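Local coordinates for ABC transporter, permease protein, putative (Porphyromonas gingivalis, PDB 2P0S), which is one domain of a putative ABC transporter permease, binds a magnesium ion and probably takes part in transport across the cell membrane, at residues D62-P67 and D96-S101; E22-E27 and S91-D96. All coordinates share one frame; numbering follows the deposited sequence.

Contact 1: D62-P67 and D96-S101. With MG (magnesium ion), chain C.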
loop_
_atom_site.group_PDB
_atom_site.type_symbol
_atom_site.label_atom_id
_atom_site.label_comp_id
_atom_site.label_asym_id
_atom_site.label_seq_id
_atom_site.Cartn_x
_atom_site.Cartn_y
_atom_site.Cartn_z
ATOM N N ASP A 62 20.186 7.982 8.578
ATOM C CA ASP A 62 19.866 8.287 7.190
ATOM C C ASP A 62 19.801 6.942 6.447
ATOM O O ASP A 62 20.800 6.189 6.540
ATOM C CB ASP A 62 20.990 9.188 6.605
ATOM C CG ASP A 62 20.653 9.658 5.193
ATOM O OD1 ASP A 62 20.146 8.838 4.406
ATOM O OD2 ASP A 62 20.767 10.886 4.917
ATOM N N LEU A 63 18.683 6.673 5.762
ATOM C CA LEU A 63 18.358 5.329 5.195
ATOM C C LEU A 63 19.069 5.122 3.907
ATOM O O LEU A 63 19.137 3.949 3.440
ATOM C CB LEU A 63 16.828 5.111 5.012
ATOM C CG LEU A 63 16.140 5.208 6.374
ATOM C CD1 LEU A 63 14.636 5.045 6.198
ATOM C CD2 LEU A 63 16.575 3.991 7.322
ATOM N N LEU A 64 19.684 6.208 3.443
ATOM C CA LEU A 64 20.595 6.022 2.297
ATOM C C LEU A 64 21.927 5.500 2.711
ATOM O O LEU A 64 22.613 4.844 1.833
ATOM C CB LEU A 64 20.711 7.316 1.473
ATOM C CG LEU A 64 19.590 7.710 0.489
ATOM C CD1 LEU A 64 19.885 8.849 -0.528
ATOM C CD2 LEU A 64 19.098 6.514 -0.288
ATOM N N GLU A 65 22.440 5.817 3.883
ATOM C CA GLU A 65 23.715 5.324 4.451
ATOM C C GLU A 65 23.481 3.970 5.055
ATOM O O GLU A 65 24.200 3.061 4.852
ATOM C CB GLU A 65 24.251 6.256 5.570
ATOM C CG GLU A 65 24.470 7.661 5.096
ATOM C CD GLU A 65 24.664 8.697 6.272
ATOM O OE1 GLU A 65 24.609 9.906 5.943
ATOM O OE2 GLU A 65 24.900 8.301 7.472
ATOM N N ASP A 66 22.418 3.785 5.808
ATOM C CA ASP A 66 22.132 2.490 6.357
ATOM C C ASP A 66 20.633 2.128 6.250
ATOM O O ASP A 66 19.857 2.471 7.159
ATOM C CB ASP A 66 22.515 2.465 7.818
ATOM C CG ASP A 66 22.303 1.076 8.476
ATOM O OD1 ASP A 66 21.815 0.096 7.824
ATOM O OD2 ASP A 66 22.667 0.958 9.683
ATOM N N PRO A 67 20.234 1.447 5.177
ATOM C CA PRO A 67 18.764 1.206 4.962
ATOM C C PRO A 67 18.137 0.296 5.997
ATOM O O PRO A 67 16.945 0.153 5.995
ATOM C CB PRO A 67 18.668 0.534 3.593
ATOM C CG PRO A 67 20.103 -0.058 3.415
ATOM C CD PRO A 67 21.036 0.914 4.031
ATOM N N ASP A 96 13.592 8.796 -5.226
ATOM C CA ASP A 96 13.498 10.113 -5.811
ATOM C C ASP A 96 14.631 11.074 -5.412
ATOM O O ASP A 96 14.991 11.974 -6.237
ATOM C CB ASP A 96 12.156 10.788 -5.378
ATOM C CG ASP A 96 10.959 10.250 -6.109
ATOM O OD1 ASP A 96 11.086 9.388 -7.019
ATOM O OD2 ASP A 96 9.824 10.702 -5.760
ATOM N N LYS A 97 15.092 11.004 -4.139
ATOM C CA LYS A 97 16.169 11.830 -3.708
ATOM C C LYS A 97 17.409 11.458 -4.523
ATOM O O LYS A 97 18.158 12.366 -4.915
ATOM C CB LYS A 97 16.438 11.601 -2.238
ATOM C CG LYS A 97 17.525 12.425 -1.692
ATOM C CD LYS A 97 17.425 12.521 -0.126
ATOM C CE LYS A 97 18.437 13.508 0.432
ATOM N NZ LYS A 97 18.533 13.280 1.922
ATOM N N LYS A 98 17.646 10.166 -4.702
ATOM C CA LYS A 98 18.843 9.767 -5.496
ATOM C C LYS A 98 18.682 10.173 -6.946
ATOM O O LYS A 98 19.611 10.678 -7.572
ATOM C CB LYS A 98 19.052 8.272 -5.451
ATOM C CG LYS A 98 19.613 7.750 -4.123
ATOM C CD LYS A 98 19.722 6.222 -4.161
ATOM C CE LYS A 98 21.151 5.796 -4.401
ATOM N NZ LYS A 98 21.317 4.607 -3.445
ATOM N N ILE A 99 17.517 9.954 -7.527
ATOM C CA ILE A 99 17.271 10.375 -8.948
ATOM C C ILE A 99 17.549 11.873 -9.081
ATOM O O ILE A 99 18.234 12.346 -10.037
ATOM C CB ILE A 99 15.825 10.078 -9.434
ATOM C CG1 ILE A 99 15.584 8.536 -9.486
ATOM C CG2 ILE A 99 15.607 10.653 -10.889
ATOM C CD1 ILE A 99 14.040 8.161 -9.486
ATOM N N ALA A 100 17.012 12.680 -8.160
ATOM C CA ALA A 100 17.180 14.110 -8.275
ATOM C C ALA A 100 18.598 14.630 -8.172
ATOM O O ALA A 100 18.804 15.759 -8.503
ATOM C CB ALA A 100 16.260 14.790 -7.177
ATOM N N SER A 101 19.581 13.806 -7.739
ATOM C CA SER A 101 20.977 14.192 -7.562
ATOM C C SER A 101 21.740 14.134 -8.941
ATOM O O SER A 101 22.920 14.604 -8.999
ATOM C CB SER A 101 21.692 13.232 -6.566
ATOM O OG SER A 101 21.867 11.956 -7.088
HETATM MG MG MG C . 21.366 12.582 5.764
HETATM O O HOH W 1 17.658 10.191 3.283
HETATM O O HOH W 2 20.464 11.429 2.245
HETATM O O HOH W 3 22.973 11.781 6.800
HETATM O O HOH W 4 19.949 13.688 4.695
HETATM O O HOH W 5 22.634 12.924 4.088
HETATM O O HOH W 6 22.275 14.410 6.619
HETATM O O HOH W 7 20.161 12.460 7.646
#

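Contact 2: E22-E27 and S91-D96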
loop_
_atom_site.group_PDB
_atom_site.type_symbol
_atom_site.label_atom_id
_atom_site.label_comp_id
_atom_site.label_asym_id
_atom_site.label_seq_id
_atom_site.Cartn_x
_atom_site.Cartn_y
_atom_site.Cartn_z
ATOM N N GLU A 22 9.661 12.416 8.887
ATOM C CA GLU A 22 8.221 12.546 9.332
ATOM C C GLU A 22 7.356 13.316 8.344
ATOM O O GLU A 22 6.089 13.114 8.265
ATOM C CB GLU A 22 8.280 13.352 10.530
ATOM C CG GLU A 22 8.748 12.712 11.729
ATOM C CD GLU A 22 7.994 13.385 13.017
ATOM O OE1 GLU A 22 8.666 13.400 13.995
ATOM O OE2 GLU A 22 6.833 13.854 12.975
ATOM N N GLN A 23 7.995 14.238 7.573
ATOM C CA GLN A 23 7.253 15.120 6.613
ATOM C C GLN A 23 6.520 14.223 5.616
ATOM O O GLN A 23 5.542 14.657 5.004
ATOM C CB GLN A 23 8.226 16.114 5.936
ATOM C CG GLN A 23 9.332 15.315 5.082
ATOM C CD GLN A 23 10.219 16.164 4.194
ATOM O OE1 GLN A 23 9.759 17.180 3.633
ATOM N NE2 GLN A 23 11.545 15.777 4.075
ATOM N N LEU A 24 7.045 12.978 5.356
ATOM C CA LEU A 24 6.449 12.079 4.419
ATOM C C LEU A 24 5.121 11.490 4.815
ATOM O O LEU A 24 4.415 10.899 3.942
ATOM C CB LEU A 24 7.388 10.896 4.118
ATOM C CG LEU A 24 8.730 11.357 3.605
ATOM C CD1 LEU A 24 9.627 10.084 3.388
ATOM C CD2 LEU A 24 8.528 12.080 2.321
ATOM N N PHE A 25 4.764 11.663 6.097
ATOM C CA PHE A 25 3.593 10.957 6.661
ATOM C C PHE A 25 2.558 11.938 7.057
ATOM O O PHE A 25 1.547 11.509 7.567
ATOM C CB PHE A 25 4.079 10.074 7.857
ATOM C CG PHE A 25 5.020 8.957 7.422
ATOM C CD1 PHE A 25 4.529 7.775 6.809
ATOM C CD2 PHE A 25 6.377 9.203 7.496
ATOM C CE1 PHE A 25 5.383 6.747 6.395
ATOM C CE2 PHE A 25 7.294 8.236 7.076
ATOM C CZ PHE A 25 6.806 6.998 6.565
ATOM N N LYS A 26 2.706 13.213 6.690
ATOM C CA LYS A 26 1.717 14.206 7.239
ATOM C C LYS A 26 0.357 14.067 6.521
ATOM O O LYS A 26 -0.711 14.371 7.153
ATOM C CB LYS A 26 2.225 15.643 7.085
ATOM C CG LYS A 26 3.607 15.938 7.683
ATOM C CD LYS A 26 3.455 16.638 9.011
ATOM C CE LYS A 26 4.568 16.255 9.985
ATOM N NZ LYS A 26 5.912 16.789 9.530
ATOM N N GLU A 27 0.416 13.664 5.227
ATOM C CA GLU A 27 -0.814 13.539 4.395
ATOM C C GLU A 27 -1.437 12.104 4.198
ATOM O O GLU A 27 -2.168 11.856 3.196
ATOM C CB GLU A 27 -0.639 14.239 3.016
ATOM C CG GLU A 27 -0.712 15.807 3.042
ATOM C CD GLU A 27 -2.139 16.418 2.885
ATOM O OE1 GLU A 27 -2.350 17.295 1.961
ATOM O OE2 GLU A 27 -3.037 16.017 3.687
ATOM N N SER A 91 10.600 4.290 0.623
ATOM C CA SER A 91 11.396 3.844 -0.619
ATOM C C SER A 91 11.263 4.794 -1.775
ATOM O O SER A 91 12.209 5.080 -2.553
ATOM C CB SER A 91 10.965 2.439 -1.119
ATOM O OG SER A 91 11.111 1.438 -0.073
ATOM N N ASP A 92 10.056 5.336 -1.894
ATOM C CA ASP A 92 9.800 6.185 -3.076
ATOM C C ASP A 92 10.533 7.492 -2.808
ATOM O O ASP A 92 11.066 8.134 -3.743
ATOM C CB ASP A 92 8.297 6.462 -3.183
ATOM C CG ASP A 92 7.429 5.294 -3.710
ATOM O OD1 ASP A 92 7.931 4.335 -4.356
ATOM O OD2 ASP A 92 6.147 5.421 -3.505
ATOM N N TYR A 93 10.455 8.003 -1.567
ATOM C CA TYR A 93 11.224 9.182 -1.228
ATOM C C TYR A 93 12.759 9.047 -1.511
ATOM O O TYR A 93 13.403 9.925 -2.145
ATOM C CB TYR A 93 10.947 9.625 0.184
ATOM C CG TYR A 93 11.873 10.740 0.582
ATOM C CD1 TYR A 93 11.606 12.048 0.196
ATOM C CD2 TYR A 93 13.045 10.524 1.379
ATOM C CE1 TYR A 93 12.426 13.125 0.661
ATOM C CE2 TYR A 93 13.861 11.598 1.799
ATOM C CZ TYR A 93 13.544 12.927 1.377
ATOM O OH TYR A 93 14.273 14.036 1.779
ATOM N N LEU A 94 13.341 7.957 -1.014
ATOM C CA LEU A 94 14.819 7.774 -1.109
ATOM C C LEU A 94 15.201 7.606 -2.554
ATOM O O LEU A 94 16.272 8.117 -2.919
ATOM C CB LEU A 94 15.286 6.517 -0.308
ATOM C CG LEU A 94 14.932 6.713 1.208
ATOM C CD1 LEU A 94 14.992 5.257 1.818
ATOM C CD2 LEU A 94 15.986 7.579 1.842
ATOM N N SER A 95 14.381 6.847 -3.296
ATOM C CA SER A 95 14.638 6.677 -4.765
ATOM C C SER A 95 14.650 8.043 -5.479
ATOM O O SER A 95 15.599 8.478 -6.175
ATOM C CB SER A 95 13.589 5.788 -5.350
ATOM O OG SER A 95 13.764 4.460 -4.771
ATOM N N ASP A 96 13.592 8.796 -5.226
ATOM C CA ASP A 96 13.498 10.113 -5.811
ATOM C C ASP A 96 14.631 11.074 -5.412
ATOM O O ASP A 96 14.991 11.974 -6.237
ATOM C CB ASP A 96 12.156 10.788 -5.378
ATOM C CG ASP A 96 10.959 10.250 -6.109
ATOM O OD1 ASP A 96 11.086 9.388 -7.019
ATOM O OD2 ASP A 96 9.824 10.702 -5.760
HETATM O O HOH W 8 14.177 16.505 2.371
#

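Contact 1: D62-P67 and D96-S101
A hydrated magnesium site in the loop between strands 55-59 and 70-74 has the carboxylate of Asp62 near the ammonium group of Lys97, on the last turns of helix 80-100. OD2 of Asp62 binds the magnesium ion at 2.0 Å, and five waters complete an octahedral shell in which Asp62 is the protein ligand. With CG anti to the backbone N (chi1 -174°), the carboxylate extends to the metal; while OD2 holds it, OD1 accepts a hydrogen bond from the backbone N of Leu64 at 2.8 Å in an Asx turn, which braces the carboxylate and fixes its rotation.

The extended Lys97 stops 4.4 Å from OD2 of Asp62, measured to NZ. A water spans the gap, donating to Asp62 OD2 and accepting from Lys97 NZ, each at 2.7 Å; a metal-bound water also receives a weak bond from NZ. The ammonium group thus has a direct salt-bridge partner in Glu20 and a water-mediated one in Asp62.

The apolar part of the contact is Leu64 with Lys98, which run alongside each other in opposing senses. CD1 of Leu64 meets Lys98 CG at 3.8 Å, and its other methyl, CD2, lies 3.9 Å from Lys98 CD. Leu64 also packs on Leu94 of helix 80-100, both Leu64 and Lys98 touch Ile116 of the second subunit, and the neighbouring Ile99 rests on helix 107-114.

Contact 2: E22-E27 and S91-D96
Gln23 and Leu24 meet Tyr93 of helix 80-100 from a short 3-10 turn, 22-24, in the connection between the parallel strands 11-16 and 32-35 of the four-stranded mixed sheet. A bond from the backbone N of Phe25 to Glu22 O, 2.9 Å, closes the turn and presents both residues to the helix.

Gln23 comes first. CG stands between the backbone N and the carbonyl carbon (chi1 62°), and beyond it the chain runs extended, crossing the tyrosine at about a right angle with amide and ring planes 55° apart. NE2 ends 4.0 Å from Tyr93 OH, and a water joins the two, accepting from Gln23 NE2 at 3.2 Å and donating to Tyr93 OH at 2.5 Å. Both polar groups are also tied to Glu20, NE2 through its carbonyl oxygen and the hydroxyl through its carboxylate.

Leu24 makes the apolar part of the contact. Its two methyls lie on the same side of the tyrosine ring plane, near the root of the side chain: CD1, which approaches the ring obliquely, is 3.5 Å from Tyr93 CB, and CD2 is 3.7 Å from Tyr93 CD1. Leu24 also touches Ile89 and Leu90, one turn earlier on the same helix.

Phe25 turns inward to Ile14 of strand 11-16 and to Ile86 and Ile89, so the turn is held between sheet and helix. Along the helix, Ser95 and Ser91 belong to the side that meets the second subunit: Ser95 OG donates to Ser91 O at 2.8 Å, tilted 30° from the carbonyl plane.

Overall arrangement
Contacts 1 and 2 use successive turns of helix 80-100, share Asp96, and lie about 11 Å apart between centres. Neither is deep core: contact 1, 62-67 with 96-101, is partly buried and far from the chain centre, whereas contact 2, 22-27 with 91-96, is a surface contact nearer to it. Each pairs apolar packing with a water bridge, aliphatic in contact 1 and leucine on tyrosine in contact 2, but the first adds a metal and opposite charges, while the second relies on an amide and a phenol. Leu94 joins them by packing, its CD1 3.7 Å from Leu63 CB, and Glu20 supplies polar partners to both. The helix also carries the interface with the second subunit.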